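Local structure of methyltransferase-like protein of unknown function (Silicibacter pomeroyi DSS-3, 3CVO) at residues M26-A31 / P123-V128; I34-S39 / V54-S59; P108-A113 / D129-V134; R146-L151 / F180-Q185. The protein is of unknown function but has the fold of class I SAM-dependent methyltransferases and probably transfers a methyl group from S-adenosylmethionine to an unidentified substrate. One frame throughout, in Å; residues are numbered along the deposited sequence.

Contact 1 (M26-A31 / P123-V128); sequences MAYEEA and PDVVLV
Val125 loses the most surface here, and its two methyls meet different parts of helix 18-30 and its exit. Val125 CG1 occupies the crowded position between the backbone N and the carbonyl carbon (chi1 69°), where it lies 3.6 Å from Ala31 CB. Val125 CG1 is also 3.9 Å from Tyr28 CD1. Val125 CG2, anti to the backbone N, approaches Ala27 CB at 4.1 Å. Tyr28 starts away from the strand, yet its ring returns to cross the Val125 side chain at about a right angle. With CG beside the backbone N (chi1 -81°), the ring carries Tyr28 OH to 3.4 Å from Leu127 CD2. Tyr28 OH, close to the Leu127 carbons, also hydrogen-bonds to Glu36 on strand 33-37. An alanine at Tyr28 would remove ring and hydroxyl together, and would probably loosen the packing on Val125 and Leu127 and cost the Glu36 carboxylate one partner. Ala31, the first residue to leave helical geometry, also sets its CB 3.8 Å from Asp124 CB. The Asp124 carboxylate is engaged elsewhere, by the backbone N of Glu32 and Val33 and by a salt bridge to Arg146. No hydrogen bond links the two segments. The axes of helix 26-30 and strand 125-128 approach to 9.3 Å at 146°, evidence of a helix laid on one face of a central sheet, as in the Rossmann-like alpha/beta/alpha sandwich.

Contact 2 (I34-S39 / V54-S59); sequences ILEYGS and VTSVES. With EDO (1,2-ethanediol), chain O.
Glu36 and Ser56 have matching first torsions (chi1 -50° and -51°), placing Glu36 CG and Ser56 OG beside their backbone N and anti to the carbonyl carbon. Ser56 OG donates to Glu36 OE1 at 2.7 Å, and Glu36 OE1 accepts on its anti lone pair, the one away from OE2. Tyr28, Ser42 and Thr43 also hydrogen-bond to this buried carboxylate, which is therefore held firmly. Glu58 bends at chi2 (55°), and Ser39 OG donates to Glu58 OE1 at 2.8 Å, from above the carboxylate plane. Ser39 N meets Glu58 OE1 at 3.0 Å, nearly along the C-O axis, so one oxygen accepts two bonds. The backbones pair in parallel; Glu36 N donates to Thr55 O at 2.7 Å, and Gly38 N to Val57 O at 2.8 Å. At the backbone angles of Gly38 a CB would jam against the preceding carbonyl. On the face opposite Glu36 and Ser56, Tyr37 CD1 packs 4.0 Å from Val57 CB. A water bridges Ile34 O and Thr55 OG1. With helix 41-47 these strands form a beta-alpha-beta unit; Gly38, in the loop after the first strand, and Glu58, ending the second, lie where class I methyltransferases commonly contact S-adenosylmethionine, consistent with a cofactor site here.

Contact 3 (P108-A113 / D129-V134); sequences PDYPLA and DGRFRV
The turn that leaves the C-terminal end of strand 125-128 and leads into helix 133-143 packs here against the short helix 109-112. Tyr110 spans the interface: its CG is anti to the backbone N (chi1 -176°), and the extended side chain brings Tyr110 OH to 3.0 Å from Arg131 N. The N-H points almost straight at the oxygen (172°), so the hydroxyl accepts from the backbone of the turn. Gly130 lies so close that a CB on it would come within 2.2 Å of Tyr110 OH, a clash, consistent with glycine at this place. Arg131 CB covers one face of the tyrosine ring from 4.0 Å above its plane, offset toward the rim. This turn is the strand-to-helix connection of a Rossmann-like alpha/beta unit, with Phe132 at the N-cap position of helix 133-143. Phe132 CD2 touches Tyr110 CD1 at 3.5 Å, and the rings meet obliquely, their planes at 44°. Pro111 CD adds a looser contact, 4.3 Å from Phe132 CG. A serine in place of Tyr110 would remove the ring and phenol OH, and would probably loosen the turn at Arg131 and the packing of Phe132. Within the turn, Arg133 NE donates to Gly130 O at 2.9 Å, while Arg133 NH2 forms a salt bridge to Asp129 OD1. A second salt bridge, to Asp154, holds the same guanidinium, and the positive charge of Arg133 probably eases the nearness of the Asp129 and Asp153 carboxylates. On helix 109-112, Asp109 and Leu112 pack on Met193 of the second subunit.

Contact 4 (R146-L151 / F180-Q185); sequences RPVTLL and FQVEPQ
Four backbone hydrogen bonds hold the two strands together. Val182 N donates to Val148 O at 2.7 Å, nearly along the C=O axis, and Val148 N returns a bond to Val182 O. The second reciprocal pair, with Phe180 N donating to Leu150 O at 2.8 Å and Leu150 N to Phe180 O, lies in the carbonyl planes. Between these two hydrogen-bonded pairs, Thr149 and Gln181 form a non-hydrogen-bonded one. Gln181 bends at chi2 (56°), which brings its amide back across the strands; Thr149 OG1 and Gln181 OE1, 3.3 Å apart, make at best a weak bond. The buried face carries Val148, Leu150, Phe180 and Val182. Leu150 CB sits 3.8 Å from Val182 CG2, and Leu150 CD2 lies 3.9 Å from Phe180 CD1, the side chains of Leu150 and Phe180 running side by side. Val148 CG2 meets Val182 CB at 4.0 Å. Thr140 and Ala141 of helix 133-143 and Leu168 of helix 165-168 pack on this face, while Tyr155 meets the Phe180 ring edge-to-face. Where the strands give way to loop, Pro184 CG comes to 3.6 Å from Arg146 N. The short axes run at 142°, so strand 177-182 opposes strand 148-152 and the parallel strands beyond it. An antiparallel strand next to the fifth strand, in the order 3-2-1-4-5-7-6, is the hallmark of the class I methyltransferase sheet.

From the N terminus, contact 1 opens on helix 18-30 and closes at strand 125-128 after 91 intervening residues. Contact 2 falls wholly within that span, closing the beta-alpha-beta unit of strand 33-37, helix 41-47 and strand 53-58. Contact 3 opens at 108-113, still within it, but closes at 129-134, just beyond, so contacts 1 and 3 cross. Contact 4 follows in series. Backbone bonds from strand 125-128 reach strand 33-37 on one side and strand 148-152 on the other, joining contacts 1, 2 and 4 in one sheet. Contact 3 is tied to contact 2 by Tyr37 OH and Pro111 O, 2.6 Å apart, and by backbone pairing of Tyr37 with Asp129.

Contact 1 (M26-A31 / P123-V128)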
# COMPACT_ATOMS: atom_id res chain seq x y z
N MSE A 26 -20.13 -2.33 -26.60
CA MSE A 26 -20.31 -3.77 -26.63
C MSE A 26 -20.04 -4.37 -25.24
O MSE A 26 -20.79 -5.23 -24.79
CB MSE A 26 -19.43 -4.43 -27.68
CG MSE A 26 -19.91 -4.15 -29.09
SE MSE A 26 -18.66 -4.81 -30.45
CE MSE A 26 -19.61 -4.12 -32.04
N ALA A 27 -19.00 -3.88 -24.56
CA ALA A 27 -18.62 -4.41 -23.25
C ALA A 27 -19.74 -4.15 -22.28
O ALA A 27 -20.11 -5.00 -21.47
CB ALA A 27 -17.31 -3.73 -22.73
N TYR A 28 -20.28 -2.94 -22.37
CA TYR A 28 -21.34 -2.48 -21.46
C TYR A 28 -22.66 -3.22 -21.72
O TYR A 28 -23.45 -3.49 -20.81
CB TYR A 28 -21.56 -0.96 -21.60
CG TYR A 28 -20.56 -0.11 -20.82
CD1 TYR A 28 -19.36 -0.64 -20.37
CD2 TYR A 28 -20.84 1.20 -20.51
CE1 TYR A 28 -18.47 0.13 -19.63
CE2 TYR A 28 -19.96 1.98 -19.77
CZ TYR A 28 -18.77 1.45 -19.34
OH TYR A 28 -17.84 2.24 -18.58
N GLU A 29 -22.86 -3.58 -22.99
CA GLU A 29 -24.07 -4.30 -23.40
C GLU A 29 -24.03 -5.67 -22.78
O GLU A 29 -25.03 -6.17 -22.29
CB GLU A 29 -24.22 -4.36 -24.92
CG GLU A 29 -24.68 -3.02 -25.45
CD GLU A 29 -24.86 -2.93 -26.96
OE1 GLU A 29 -24.35 -3.80 -27.70
OE2 GLU A 29 -25.51 -1.95 -27.39
N GLU A 30 -22.83 -6.24 -22.76
CA GLU A 30 -22.61 -7.61 -22.30
C GLU A 30 -22.59 -7.71 -20.76
O GLU A 30 -22.91 -8.74 -20.21
CB GLU A 30 -21.30 -8.20 -22.87
CG GLU A 30 -21.37 -8.69 -24.31
N ALA A 31 -22.18 -6.65 -20.09
CA ALA A 31 -22.10 -6.60 -18.61
C ALA A 31 -23.45 -6.35 -17.95
O ALA A 31 -24.32 -5.71 -18.52
CB ALA A 31 -21.16 -5.44 -18.20
N PRO A 123 -18.21 -6.43 -10.21
CA PRO A 123 -18.34 -5.97 -11.60
C PRO A 123 -18.11 -7.07 -12.57
O PRO A 123 -17.47 -8.09 -12.25
CB PRO A 123 -17.24 -4.91 -11.75
CG PRO A 123 -16.64 -4.72 -10.46
CD PRO A 123 -17.11 -5.77 -9.49
N ASP A 124 -18.68 -6.85 -13.75
CA ASP A 124 -18.43 -7.67 -14.93
C ASP A 124 -17.44 -6.98 -15.84
O ASP A 124 -16.65 -7.62 -16.50
CB ASP A 124 -19.72 -7.90 -15.66
CG ASP A 124 -20.73 -8.66 -14.82
OD1 ASP A 124 -20.32 -9.68 -14.24
OD2 ASP A 124 -21.90 -8.25 -14.73
N VAL A 125 -17.54 -5.65 -15.87
CA VAL A 125 -16.61 -4.80 -16.62
C VAL A 125 -16.15 -3.65 -15.76
O VAL A 125 -16.89 -3.10 -14.96
CB VAL A 125 -17.23 -4.26 -17.97
CG1 VAL A 125 -18.35 -3.26 -17.70
CG2 VAL A 125 -16.16 -3.60 -18.82
N VAL A 126 -14.87 -3.33 -15.89
CA VAL A 126 -14.27 -2.14 -15.25
C VAL A 126 -13.67 -1.24 -16.30
O VAL A 126 -12.89 -1.66 -17.18
CB VAL A 126 -13.17 -2.51 -14.21
CG1 VAL A 126 -12.49 -1.24 -13.59
CG2 VAL A 126 -13.76 -3.44 -13.13
N LEU A 127 -14.02 0.02 -16.20
CA LEU A 127 -13.41 1.04 -17.04
C LEU A 127 -12.47 1.93 -16.25
O LEU A 127 -12.84 2.51 -15.25
CB LEU A 127 -14.49 1.94 -17.67
CG LEU A 127 -13.95 3.15 -18.44
CD1 LEU A 127 -13.14 2.70 -19.70
CD2 LEU A 127 -15.06 4.14 -18.85
N VAL A 128 -11.23 1.97 -16.72
CA VAL A 128 -10.18 2.81 -16.14
C VAL A 128 -10.04 4.07 -17.00
O VAL A 128 -9.46 4.06 -18.11
CB VAL A 128 -8.85 2.04 -15.92
CG1 VAL A 128 -7.72 2.98 -15.50
CG2 VAL A 128 -9.05 0.91 -14.87

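Contact 2 (I34-S39 / V54-S59)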
# COMPACT_ATOMS: atom_id res chain seq x y z
N ILE A 34 -21.33 -2.67 -13.88
CA ILE A 34 -20.30 -1.84 -14.49
C ILE A 34 -19.69 -0.95 -13.43
O ILE A 34 -20.39 -0.30 -12.71
CB ILE A 34 -20.89 -0.90 -15.63
CG1 ILE A 34 -21.43 -1.73 -16.81
CG2 ILE A 34 -19.80 0.11 -16.12
CD1 ILE A 34 -22.55 -1.03 -17.66
N LEU A 35 -18.37 -0.96 -13.35
CA LEU A 35 -17.65 -0.06 -12.47
C LEU A 35 -16.77 0.83 -13.32
O LEU A 35 -16.03 0.33 -14.16
CB LEU A 35 -16.78 -0.87 -11.45
CG LEU A 35 -15.65 -0.08 -10.75
CD1 LEU A 35 -16.30 1.07 -9.94
CD2 LEU A 35 -14.74 -0.97 -9.87
N GLU A 36 -16.90 2.13 -13.12
CA GLU A 36 -16.07 3.09 -13.81
C GLU A 36 -15.23 3.89 -12.86
O GLU A 36 -15.64 4.28 -11.76
CB GLU A 36 -16.92 4.07 -14.65
CG GLU A 36 -17.93 3.52 -15.56
CD GLU A 36 -18.60 4.62 -16.36
OE1 GLU A 36 -19.05 5.61 -15.71
OE2 GLU A 36 -18.66 4.53 -17.62
N TYR A 37 -14.01 4.12 -13.29
CA TYR A 37 -13.20 5.16 -12.66
C TYR A 37 -13.12 6.33 -13.63
O TYR A 37 -12.61 6.18 -14.72
CB TYR A 37 -11.82 4.63 -12.37
CG TYR A 37 -11.71 3.52 -11.35
CD1 TYR A 37 -11.61 3.81 -10.01
CD2 TYR A 37 -11.65 2.19 -11.74
CE1 TYR A 37 -11.44 2.79 -9.05
CE2 TYR A 37 -11.47 1.16 -10.82
CZ TYR A 37 -11.36 1.48 -9.46
OH TYR A 37 -11.12 0.53 -8.49
N GLY A 38 -13.67 7.47 -13.24
CA GLY A 38 -13.92 8.55 -14.16
C GLY A 38 -15.37 8.51 -14.57
O GLY A 38 -15.93 7.45 -14.77
N SER A 39 -16.02 9.66 -14.57
CA SER A 39 -17.43 9.72 -14.98
C SER A 39 -17.55 10.67 -16.16
O SER A 39 -16.76 11.58 -16.30
CB SER A 39 -18.35 10.13 -13.83
OG SER A 39 -18.22 11.50 -13.52
N VAL A 54 -24.54 0.48 -12.20
CA VAL A 54 -23.41 1.32 -12.56
C VAL A 54 -22.93 2.15 -11.39
O VAL A 54 -23.70 2.76 -10.67
CB VAL A 54 -23.77 2.26 -13.74
CG1 VAL A 54 -22.48 2.91 -14.28
CG2 VAL A 54 -24.53 1.49 -14.82
N THR A 55 -21.61 2.10 -11.20
CA THR A 55 -20.93 2.88 -10.18
C THR A 55 -19.77 3.56 -10.83
O THR A 55 -19.00 2.95 -11.58
CB THR A 55 -20.42 2.02 -8.96
OG1 THR A 55 -21.49 1.20 -8.47
CG2 THR A 55 -19.93 2.92 -7.82
N SER A 56 -19.69 4.86 -10.61
CA SER A 56 -18.65 5.69 -11.22
C SER A 56 -17.96 6.52 -10.15
O SER A 56 -18.56 7.33 -9.48
CB SER A 56 -19.25 6.62 -12.29
OG SER A 56 -20.05 5.87 -13.22
N VAL A 57 -16.68 6.25 -10.00
CA VAL A 57 -15.82 6.91 -9.03
C VAL A 57 -15.31 8.19 -9.65
O VAL A 57 -14.78 8.23 -10.75
CB VAL A 57 -14.61 5.96 -8.60
CG1 VAL A 57 -13.56 6.73 -7.70
CG2 VAL A 57 -15.14 4.67 -7.96
N GLU A 58 -15.47 9.28 -8.92
CA GLU A 58 -15.15 10.59 -9.49
C GLU A 58 -14.46 11.51 -8.47
O GLU A 58 -14.97 11.70 -7.39
CB GLU A 58 -16.47 11.24 -9.96
CG GLU A 58 -16.34 12.65 -10.56
CD GLU A 58 -15.33 12.71 -11.72
OE1 GLU A 58 -15.54 11.97 -12.69
OE2 GLU A 58 -14.33 13.45 -11.59
N SER A 59 -13.33 12.10 -8.87
CA SER A 59 -12.54 12.96 -7.98
C SER A 59 -12.96 14.45 -8.00
O SER A 59 -12.71 15.18 -7.04
CB SER A 59 -11.03 12.86 -8.33
OG SER A 59 -10.79 13.16 -9.69
C1 EDO O . -23.03 0.07 -4.59
O1 EDO O . -22.89 -0.89 -5.67
C2 EDO O . -22.46 1.43 -4.99
O2 EDO O . -22.92 1.79 -6.31
O HOH W 1 -21.21 -1.02 -9.98

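Contact 3 (P108-A113 / D129-V134)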
# COMPACT_ATOMS: atom_id res chain seq x y z
N PRO A 108 -5.26 6.51 -1.73
CA PRO A 108 -5.62 5.12 -1.98
C PRO A 108 -7.12 4.85 -2.02
O PRO A 108 -7.57 3.88 -2.61
CB PRO A 108 -4.92 4.38 -0.84
CG PRO A 108 -3.79 5.31 -0.44
CD PRO A 108 -4.43 6.62 -0.51
N ASP A 109 -7.87 5.76 -1.45
CA ASP A 109 -9.34 5.62 -1.43
C ASP A 109 -9.89 5.61 -2.83
O ASP A 109 -10.91 5.01 -3.08
CB ASP A 109 -10.02 6.81 -0.75
CG ASP A 109 -9.79 6.87 0.75
OD1 ASP A 109 -9.15 5.99 1.34
OD2 ASP A 109 -10.25 7.88 1.33
N TYR A 110 -9.22 6.32 -3.73
CA TYR A 110 -9.73 6.47 -5.11
C TYR A 110 -9.73 5.11 -5.82
O TYR A 110 -10.81 4.62 -6.22
CB TYR A 110 -9.00 7.54 -5.88
CG TYR A 110 -9.52 7.81 -7.25
CD1 TYR A 110 -9.21 6.95 -8.31
CD2 TYR A 110 -10.33 8.89 -7.50
CE1 TYR A 110 -9.69 7.19 -9.56
CE2 TYR A 110 -10.77 9.14 -8.76
CZ TYR A 110 -10.46 8.29 -9.80
OH TYR A 110 -10.91 8.56 -11.07
N PRO A 111 -8.56 4.45 -5.93
CA PRO A 111 -8.60 3.13 -6.52
C PRO A 111 -9.34 2.09 -5.68
O PRO A 111 -9.98 1.17 -6.23
CB PRO A 111 -7.11 2.76 -6.70
CG PRO A 111 -6.37 3.61 -5.82
CD PRO A 111 -7.17 4.92 -5.70
N LEU A 112 -9.21 2.18 -4.34
CA LEU A 112 -9.57 1.05 -3.48
C LEU A 112 -10.93 1.08 -2.77
O LEU A 112 -11.47 0.03 -2.47
CB LEU A 112 -8.48 0.82 -2.41
CG LEU A 112 -7.16 0.25 -2.94
CD1 LEU A 112 -5.98 0.43 -1.93
CD2 LEU A 112 -7.34 -1.24 -3.34
N ALA A 113 -11.45 2.24 -2.42
CA ALA A 113 -12.60 2.30 -1.50
C ALA A 113 -13.85 1.60 -2.06
O ALA A 113 -14.64 0.99 -1.32
CB ALA A 113 -12.94 3.79 -1.11
N ASP A 129 -10.64 5.16 -16.56
CA ASP A 129 -10.65 6.36 -17.38
C ASP A 129 -10.63 7.62 -16.51
O ASP A 129 -11.18 8.62 -16.88
CB ASP A 129 -11.87 6.32 -18.34
CG ASP A 129 -11.87 7.41 -19.38
OD1 ASP A 129 -10.78 7.82 -19.80
OD2 ASP A 129 -12.97 7.82 -19.81
N GLY A 130 -9.99 7.54 -15.35
CA GLY A 130 -9.92 8.70 -14.44
C GLY A 130 -8.51 8.93 -13.97
O GLY A 130 -7.59 8.98 -14.75
N ARG A 131 -8.36 9.03 -12.66
CA ARG A 131 -7.05 9.28 -12.05
C ARG A 131 -6.47 7.96 -11.53
O ARG A 131 -7.14 6.95 -11.51
CB ARG A 131 -7.17 10.26 -10.90
CG ARG A 131 -7.70 11.66 -11.31
CD ARG A 131 -6.65 12.44 -12.07
NE ARG A 131 -6.82 12.24 -13.50
CZ ARG A 131 -5.83 12.00 -14.34
NH1 ARG A 131 -4.59 11.90 -13.90
NH2 ARG A 131 -6.10 11.85 -15.63
N PHE A 132 -5.24 8.01 -11.10
CA PHE A 132 -4.54 6.83 -10.58
C PHE A 132 -4.76 5.62 -11.46
O PHE A 132 -5.02 4.53 -10.94
CB PHE A 132 -4.99 6.44 -9.19
CG PHE A 132 -4.95 7.56 -8.20
CD1 PHE A 132 -3.80 7.83 -7.49
CD2 PHE A 132 -6.06 8.34 -8.00
CE1 PHE A 132 -3.74 8.91 -6.58
CE2 PHE A 132 -6.02 9.42 -7.08
CZ PHE A 132 -4.84 9.68 -6.37
N ARG A 133 -4.60 5.78 -12.77
CA ARG A 133 -5.05 4.71 -13.71
C ARG A 133 -4.37 3.36 -13.45
O ARG A 133 -5.02 2.31 -13.40
CB ARG A 133 -4.87 5.12 -15.16
CG ARG A 133 -5.82 6.23 -15.54
CD ARG A 133 -5.99 6.44 -17.01
NE ARG A 133 -6.88 7.56 -17.19
CZ ARG A 133 -7.39 7.98 -18.35
NH1 ARG A 133 -7.14 7.37 -19.50
NH2 ARG A 133 -8.18 9.03 -18.31
N VAL A 134 -3.05 3.38 -13.33
CA VAL A 134 -2.34 2.13 -12.99
C VAL A 134 -2.83 1.53 -11.67
O VAL A 134 -3.09 0.32 -11.57
CB VAL A 134 -0.79 2.27 -13.05
CG1 VAL A 134 -0.12 0.95 -12.53
CG2 VAL A 134 -0.38 2.59 -14.47

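Contact 4 (R146-L151 / F180-Q185)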
# COMPACT_ATOMS: atom_id res chain seq x y z
N ARG A 146 -13.69 -13.18 -9.28
CA ARG A 146 -13.91 -13.89 -10.56
C ARG A 146 -13.44 -12.98 -11.73
O ARG A 146 -13.23 -11.78 -11.54
CB ARG A 146 -15.39 -14.26 -10.68
CG ARG A 146 -16.33 -13.08 -10.73
CD ARG A 146 -17.78 -13.58 -10.94
NE ARG A 146 -18.75 -12.48 -10.81
CZ ARG A 146 -19.01 -11.59 -11.76
NH1 ARG A 146 -18.40 -11.64 -12.94
NH2 ARG A 146 -19.88 -10.65 -11.53
N PRO A 147 -13.22 -13.56 -12.92
CA PRO A 147 -12.68 -12.79 -14.04
C PRO A 147 -13.57 -11.64 -14.45
O PRO A 147 -14.80 -11.73 -14.36
CB PRO A 147 -12.58 -13.80 -15.17
CG PRO A 147 -12.43 -15.08 -14.48
CD PRO A 147 -13.29 -14.99 -13.25
N VAL A 148 -12.92 -10.57 -14.85
CA VAL A 148 -13.57 -9.40 -15.47
C VAL A 148 -12.88 -8.94 -16.74
O VAL A 148 -11.72 -9.30 -17.06
CB VAL A 148 -13.69 -8.23 -14.49
CG1 VAL A 148 -14.37 -8.67 -13.19
CG2 VAL A 148 -12.35 -7.58 -14.20
N THR A 149 -13.63 -8.15 -17.51
CA THR A 149 -13.05 -7.32 -18.56
C THR A 149 -12.71 -5.98 -17.98
O THR A 149 -13.51 -5.37 -17.27
CB THR A 149 -14.03 -7.12 -19.74
OG1 THR A 149 -14.30 -8.38 -20.32
CG2 THR A 149 -13.43 -6.17 -20.81
N LEU A 150 -11.49 -5.56 -18.25
CA LEU A 150 -11.02 -4.21 -17.90
C LEU A 150 -10.66 -3.46 -19.16
O LEU A 150 -9.93 -3.93 -20.02
CB LEU A 150 -9.85 -4.25 -16.88
CG LEU A 150 -9.48 -2.85 -16.37
CD1 LEU A 150 -9.14 -2.89 -14.86
CD2 LEU A 150 -8.35 -2.20 -17.14
N LEU A 151 -11.24 -2.29 -19.29
CA LEU A 151 -10.96 -1.40 -20.41
C LEU A 151 -10.15 -0.22 -19.88
O LEU A 151 -10.54 0.45 -18.93
CB LEU A 151 -12.26 -0.88 -21.04
CG LEU A 151 -13.31 -1.90 -21.51
CD1 LEU A 151 -14.59 -1.21 -21.99
CD2 LEU A 151 -12.71 -2.88 -22.56
N PHE A 180 -8.50 -5.84 -21.43
CA PHE A 180 -7.88 -6.92 -20.67
C PHE A 180 -8.89 -7.93 -20.15
O PHE A 180 -9.99 -7.57 -19.73
CB PHE A 180 -7.16 -6.37 -19.45
CG PHE A 180 -6.02 -5.44 -19.73
CD1 PHE A 180 -6.22 -4.06 -19.82
CD2 PHE A 180 -4.73 -5.95 -19.87
CE1 PHE A 180 -5.14 -3.21 -20.03
CE2 PHE A 180 -3.67 -5.13 -20.07
CZ PHE A 180 -3.86 -3.76 -20.15
N GLN A 181 -8.52 -9.20 -20.22
CA GLN A 181 -9.26 -10.24 -19.57
C GLN A 181 -8.53 -10.54 -18.24
O GLN A 181 -7.51 -11.19 -18.23
CB GLN A 181 -9.32 -11.49 -20.44
CG GLN A 181 -10.48 -12.38 -20.03
CD GLN A 181 -11.82 -11.63 -20.05
OE1 GLN A 181 -12.06 -10.77 -20.92
NE2 GLN A 181 -12.69 -11.93 -19.07
N VAL A 182 -9.09 -10.05 -17.15
CA VAL A 182 -8.43 -10.07 -15.84
C VAL A 182 -8.92 -11.20 -14.96
O VAL A 182 -10.12 -11.41 -14.79
CB VAL A 182 -8.60 -8.70 -15.10
CG1 VAL A 182 -7.69 -8.62 -13.84
CG2 VAL A 182 -8.28 -7.57 -16.03
N GLU A 183 -7.97 -11.92 -14.39
CA GLU A 183 -8.28 -13.03 -13.52
C GLU A 183 -7.79 -12.70 -12.13
O GLU A 183 -6.82 -11.93 -11.96
CB GLU A 183 -7.54 -14.26 -13.98
CG GLU A 183 -7.64 -14.54 -15.45
CD GLU A 183 -8.44 -15.76 -15.74
OE1 GLU A 183 -8.69 -16.53 -14.79
OE2 GLU A 183 -8.82 -15.96 -16.91
N PRO A 184 -8.41 -13.28 -11.11
CA PRO A 184 -7.98 -12.81 -9.76
C PRO A 184 -6.52 -13.16 -9.48
O PRO A 184 -6.09 -14.26 -9.81
CB PRO A 184 -8.93 -13.56 -8.83
CG PRO A 184 -10.17 -13.76 -9.69
CD PRO A 184 -9.63 -14.11 -11.05
N GLN A 185 -5.79 -12.17 -8.92
CA GLN A 185 -4.34 -12.26 -8.62
C GLN A 185 -4.05 -12.09 -7.12
O GLN A 185 -4.57 -11.15 -6.51
CB GLN A 185 -3.59 -11.13 -9.34
CG GLN A 185 -3.71 -11.14 -10.84
CD GLN A 185 -3.00 -12.33 -11.39
OE1 GLN A 185 -1.94 -12.67 -10.88
NE2 GLN A 185 -3.59 -12.99 -12.40